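PDB 6CHJ: diacylglycerol O-acyltransferase from Marinobacter hydrocarbonoclasticus, which probably transfers the acyl group of an acyl-CoA to a diacylglycerol, making triacylglycerol, and also acts as a wax ester synthase. Local coordinates for residues Cys247-Arg250 and Cys255-Tyr258; Thr267-Ala272 and Val421-Ile426. All blocks are in the same frame, centred on the assembly; numbering follows the deposited sequence.

Overall arrangement
Followed from the N terminus, the chain leaves strand 239-247 and enters helix 248-258, where contact 1 joins residues 247-250 to 255-258 across four intervening helical residues, a closure within one helix. Helix 262-280 is the next helix in the chain, and contact 2 opens on it, closing at strand 420-428 after 148 intervening residues. The two are therefore in series and neither crosses nor encloses the other. Their centres lie about 15 Å apart on the same side of the chain's centre, contact 1 at the surface and contact 2 buried. They meet where Leu-248 CD1 packs 3.6 Å from Val-421 CG2. Contact 2 ties a helix to the six-stranded mixed sheet in which strands 239-247 and 420-428 are antiparallel neighbours.

Contact 1: residues Cys247-Arg250 and Cys255-Tyr258; sequences CLKR and CEAY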
loop_
_atom_site.group_PDB
_atom_site.type_symbol
_atom_site.label_atom_id
_atom_site.label_comp_id
_atom_site.label_asym_id
_atom_site.label_seq_id
_atom_site.Cartn_x
_atom_site.Cartn_y
_atom_site.Cartn_z
ATOM N N CYS B 247 -28.551 15.775 -3.662
ATOM C CA CYS B 247 -29.920 15.353 -3.389
ATOM C C CYS B 247 -30.665 15.055 -4.681
ATOM O O CYS B 247 -30.639 15.849 -5.625
ATOM C CB CYS B 247 -30.689 16.406 -2.598
ATOM S SG CYS B 247 -32.446 15.933 -2.489
ATOM N N LEU B 248 -31.366 13.922 -4.700
ATOM C CA LEU B 248 -32.063 13.470 -5.901
ATOM C C LEU B 248 -33.145 14.460 -6.350
ATOM O O LEU B 248 -33.171 14.869 -7.518
ATOM C CB LEU B 248 -32.668 12.091 -5.643
ATOM C CG LEU B 248 -32.925 11.142 -6.801
ATOM C CD1 LEU B 248 -31.906 11.352 -7.913
ATOM C CD2 LEU B 248 -32.910 9.704 -6.290
ATOM N N LYS B 249 -34.059 14.854 -5.448
ATOM C CA LYS B 249 -35.173 15.693 -5.903
ATOM C C LYS B 249 -34.691 17.056 -6.364
ATOM O O LYS B 249 -35.306 17.665 -7.251
ATOM C CB LYS B 249 -36.262 15.840 -4.823
ATOM C CG LYS B 249 -37.290 16.975 -5.134
ATOM C CD LYS B 249 -38.034 16.796 -6.505
ATOM C CE LYS B 249 -38.583 18.139 -7.050
ATOM N NZ LYS B 249 -39.056 18.080 -8.474
ATOM N N ARG B 250 -33.578 17.534 -5.814
ATOM C CA ARG B 250 -32.935 18.690 -6.426
ATOM C C ARG B 250 -32.649 18.427 -7.900
ATOM O O ARG B 250 -32.896 19.283 -8.756
ATOM C CB ARG B 250 -31.649 19.034 -5.674
ATOM C CG ARG B 250 -30.830 20.102 -6.331
ATOM C CD ARG B 250 -29.655 20.575 -5.450
ATOM N NE ARG B 250 -28.951 21.656 -6.140
ATOM C CZ ARG B 250 -27.656 21.926 -6.033
ATOM N NH1 ARG B 250 -26.879 21.188 -5.248
ATOM N NH2 ARG B 250 -27.144 22.947 -6.719
ATOM N N CYS B 255 -34.728 17.973 -13.993
ATOM C CA CYS B 255 -35.260 17.100 -15.037
ATOM C C CYS B 255 -36.568 17.634 -15.594
ATOM O O CYS B 255 -36.763 17.688 -16.815
ATOM C CB CYS B 255 -35.491 15.701 -14.486
ATOM S SG CYS B 255 -34.011 14.807 -14.330
ATOM N N GLU B 256 -37.498 17.981 -14.703
ATOM C CA GLU B 256 -38.817 18.419 -15.136
ATOM C C GLU B 256 -38.715 19.715 -15.922
ATOM O O GLU B 256 -39.302 19.844 -17.000
ATOM C CB GLU B 256 -39.739 18.570 -13.918
ATOM C CG GLU B 256 -40.323 17.242 -13.439
ATOM C CD GLU B 256 -40.109 16.982 -11.961
ATOM O OE1 GLU B 256 -39.711 15.845 -11.616
ATOM O OE2 GLU B 256 -40.345 17.899 -11.135
ATOM N N ALA B 257 -37.927 20.668 -15.413
ATOM C CA ALA B 257 -37.773 21.959 -16.073
ATOM C C ALA B 257 -37.312 21.799 -17.511
ATOM O O ALA B 257 -37.813 22.475 -18.414
ATOM C CB ALA B 257 -36.786 22.828 -15.293
ATOM N N TYR B 258 -36.367 20.901 -17.748
ATOM C CA TYR B 258 -35.801 20.708 -19.076
ATOM C C TYR B 258 -36.391 19.507 -19.800
ATOM O O TYR B 258 -35.979 19.223 -20.927
ATOM C CB TYR B 258 -34.275 20.539 -18.990
ATOM C CG TYR B 258 -33.518 21.765 -18.518
ATOM C CD1 TYR B 258 -32.988 22.670 -19.421
ATOM C CD2 TYR B 258 -33.327 22.001 -17.167
ATOM C CE1 TYR B 258 -32.302 23.773 -18.993
ATOM C CE2 TYR B 258 -32.650 23.096 -16.732
ATOM C CZ TYR B 258 -32.132 23.978 -17.635
ATOM O OH TYR B 258 -31.442 25.075 -17.173
#
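Lys-249 and Glu-256 meet through a single salt bridge, NZ of the lysine lying 3.0 Å from OE2 of the glutamate. The other carboxylate oxygen, OE1, is 3.9 Å from the same NZ, so the ammonium group favours one oxygen instead of straddling both. Glu-256 sets out toward the lysine from its CB onward, whereas Lys-249 gets there through its bend. In Lys-249, CG stands anti to the backbone N (chi1 167°), and the bend at chi2 turns an otherwise extended chain toward its partner. Glu-256 also bends at chi2, at 128°, and the two side chains cross at about a right angle, touching only at their charged ends. Both residues belong to helix 248-258, for which Cys-247 is the N-cap residue; a spacing of seven, two turns of helix, places them along one flank. This helix follows strand 239-247, an outermost strand of the mixed sheet that also holds strand 420-428, and the bridged flank is exposed, with just 61 Å² buried between the segments. Other side chains of the helix tie it to helix 437-453: Arg-250 forms salt bridges with Glu-443 and Glu-450, and Tyr-258 OH is hydrogen-bonded to Leu-449 O. Cys-255, by contrast, packs on Val-262 and Val-265 of helix 262-280.

Contact 2: residues Thr267-Ala272 and Val421-Ile426; sequences TAMCAA and VEFGLI
Helix segment 267-272 packs against strand segment 421-426 with Cys-270 and Phe-423 nearest in backbone, their CA atoms 9.5 Å apart, a gap bridged by side chains without any hydrogen bond. Phe-423 fills it, its ring reaching from the strand to two successive helix residues. Met-269 CE touches the far end of the ring, 3.6 Å from Phe-423 CZ and also close to CE2. The approach is oblique: Met-269 SD lies 5.3 Å from the centroid of the Phe-423 ring and 63° off its normal, a Met-aromatic contact. A bend at chi3 (68°) turns the methionine methyl group onto this end of the ring. Cys-270 comes to the edge instead, with SG 3.7 Å from Phe-423 CE1 and near the ring plane, at 77° from the normal.

Strand 420-428 pairs with strands 239-247 and 410-417, and the contact is part of the packing of helix 262-280 on one face of that sheet. Trp-246 meets the Phe-423 ring edge-to-face, and Leu-442 of helix 437-453 also packs on it. An alanine in place of Phe-423 is likely to open a gap between helix and sheet, leaving both sulfur side chains without their aromatic partner. All three touching residues are buried and apolar or sulfur-bearing, which is consistent with cohesion coming mainly from dispersion and sulfur-aromatic attraction, with no charge pair between the segments.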
loop_
_atom_site.group_PDB
_atom_site.type_symbol
_atom_site.label_atom_id
_atom_site.label_comp_id
_atom_site.label_asym_id
_atom_site.label_seq_id
_atom_site.Cartn_x
_atom_site.Cartn_y
_atom_site.Cartn_z
ATOM N N THR B 267 -25.060 13.020 -16.092
ATOM C CA THR B 267 -24.027 13.009 -17.126
ATOM C C THR B 267 -23.619 14.429 -17.493
ATOM O O THR B 267 -22.436 14.704 -17.734
ATOM C CB THR B 267 -24.529 12.246 -18.355
ATOM O OG1 THR B 267 -24.829 10.891 -17.979
ATOM C CG2 THR B 267 -23.466 12.239 -19.460
ATOM N N ALA B 268 -24.594 15.341 -17.534
ATOM C CA ALA B 268 -24.314 16.756 -17.755
ATOM C C ALA B 268 -23.480 17.342 -16.622
ATOM O O ALA B 268 -22.583 18.159 -16.861
ATOM C CB ALA B 268 -25.632 17.528 -17.898
ATOM N N MET B 269 -23.783 16.968 -15.378
ATOM C CA MET B 269 -22.934 17.405 -14.272
ATOM C C MET B 269 -21.487 16.980 -14.496
ATOM O O MET B 269 -20.569 17.785 -14.295
ATOM C CB MET B 269 -23.451 16.866 -12.945
ATOM C CG MET B 269 -24.638 17.654 -12.388
ATOM S SD MET B 269 -25.424 16.693 -11.089
ATOM C CE MET B 269 -24.143 16.715 -9.821
ATOM N N CYS B 270 -21.272 15.737 -14.966
ATOM C CA CYS B 270 -19.913 15.293 -15.288
ATOM C C CYS B 270 -19.321 16.099 -16.444
ATOM O O CYS B 270 -18.177 16.564 -16.359
ATOM C CB CYS B 270 -19.888 13.794 -15.607
ATOM S SG CYS B 270 -20.453 12.701 -14.229
ATOM N N ALA B 271 -20.080 16.275 -17.537
ATOM C CA ALA B 271 -19.611 17.114 -18.648
ATOM C C ALA B 271 -19.210 18.517 -18.181
ATOM O O ALA B 271 -18.139 19.018 -18.542
ATOM C CB ALA B 271 -20.689 17.217 -19.726
ATOM N N ALA B 272 -20.061 19.169 -17.383
ATOM C CA ALA B 272 -19.732 20.507 -16.884
ATOM C C ALA B 272 -18.466 20.478 -16.031
ATOM O O ALA B 272 -17.520 21.236 -16.285
ATOM C CB ALA B 272 -20.904 21.091 -16.083
ATOM N N VAL B 421 -27.764 10.938 -4.982
ATOM C CA VAL B 421 -26.927 10.345 -6.020
ATOM C C VAL B 421 -25.475 10.530 -5.591
ATOM O O VAL B 421 -25.084 11.618 -5.140
ATOM C CB VAL B 421 -27.214 10.966 -7.409
ATOM C CG1 VAL B 421 -26.068 10.751 -8.373
ATOM C CG2 VAL B 421 -28.480 10.355 -7.997
ATOM N N GLU B 422 -24.687 9.464 -5.702
ATOM C CA GLU B 422 -23.359 9.406 -5.102
ATOM C C GLU B 422 -22.293 9.430 -6.188
ATOM O O GLU B 422 -22.336 8.612 -7.120
ATOM C CB GLU B 422 -23.221 8.134 -4.267
ATOM C CG GLU B 422 -24.456 7.853 -3.428
ATOM C CD GLU B 422 -24.427 8.647 -2.150
ATOM O OE1 GLU B 422 -24.475 9.891 -2.236
ATOM O OE2 GLU B 422 -24.350 8.042 -1.066
ATOM N N PHE B 423 -21.347 10.361 -6.073
ATOM C CA PHE B 423 -20.284 10.519 -7.059
ATOM C C PHE B 423 -18.978 10.013 -6.467
ATOM O O PHE B 423 -18.535 10.523 -5.434
ATOM C CB PHE B 423 -20.111 11.978 -7.485
ATOM C CG PHE B 423 -21.106 12.448 -8.510
ATOM C CD1 PHE B 423 -20.698 12.731 -9.809
ATOM C CD2 PHE B 423 -22.442 12.646 -8.165
ATOM C CE1 PHE B 423 -21.607 13.202 -10.761
ATOM C CE2 PHE B 423 -23.361 13.116 -9.110
ATOM C CZ PHE B 423 -22.941 13.400 -10.400
ATOM N N GLY B 424 -18.359 9.028 -7.131
ATOM C CA GLY B 424 -17.003 8.634 -6.801
ATOM C C GLY B 424 -16.027 8.894 -7.936
ATOM O O GLY B 424 -16.084 8.224 -8.973
ATOM N N LEU B 425 -15.127 9.860 -7.748
ATOM C CA LEU B 425 -14.096 10.212 -8.713
ATOM C C LEU B 425 -12.749 9.716 -8.188
ATOM O O LEU B 425 -12.290 10.169 -7.132
ATOM C CB LEU B 425 -14.053 11.724 -8.935
ATOM C CG LEU B 425 -15.402 12.443 -9.133
ATOM C CD1 LEU B 425 -15.198 13.877 -9.555
ATOM C CD2 LEU B 425 -16.276 11.737 -10.139
ATOM N N ILE B 426 -12.117 8.794 -8.920
ATOM C CA ILE B 426 -10.790 8.280 -8.579
ATOM C C ILE B 426 -9.837 8.617 -9.723
ATOM O O ILE B 426 -10.164 8.411 -10.898
ATOM C CB ILE B 426 -10.811 6.766 -8.295
ATOM C CG1 ILE B 426 -9.456 6.300 -7.761
ATOM C CG2 ILE B 426 -11.255 5.968 -9.517
ATOM C CD1 ILE B 426 -9.280 6.535 -6.292
#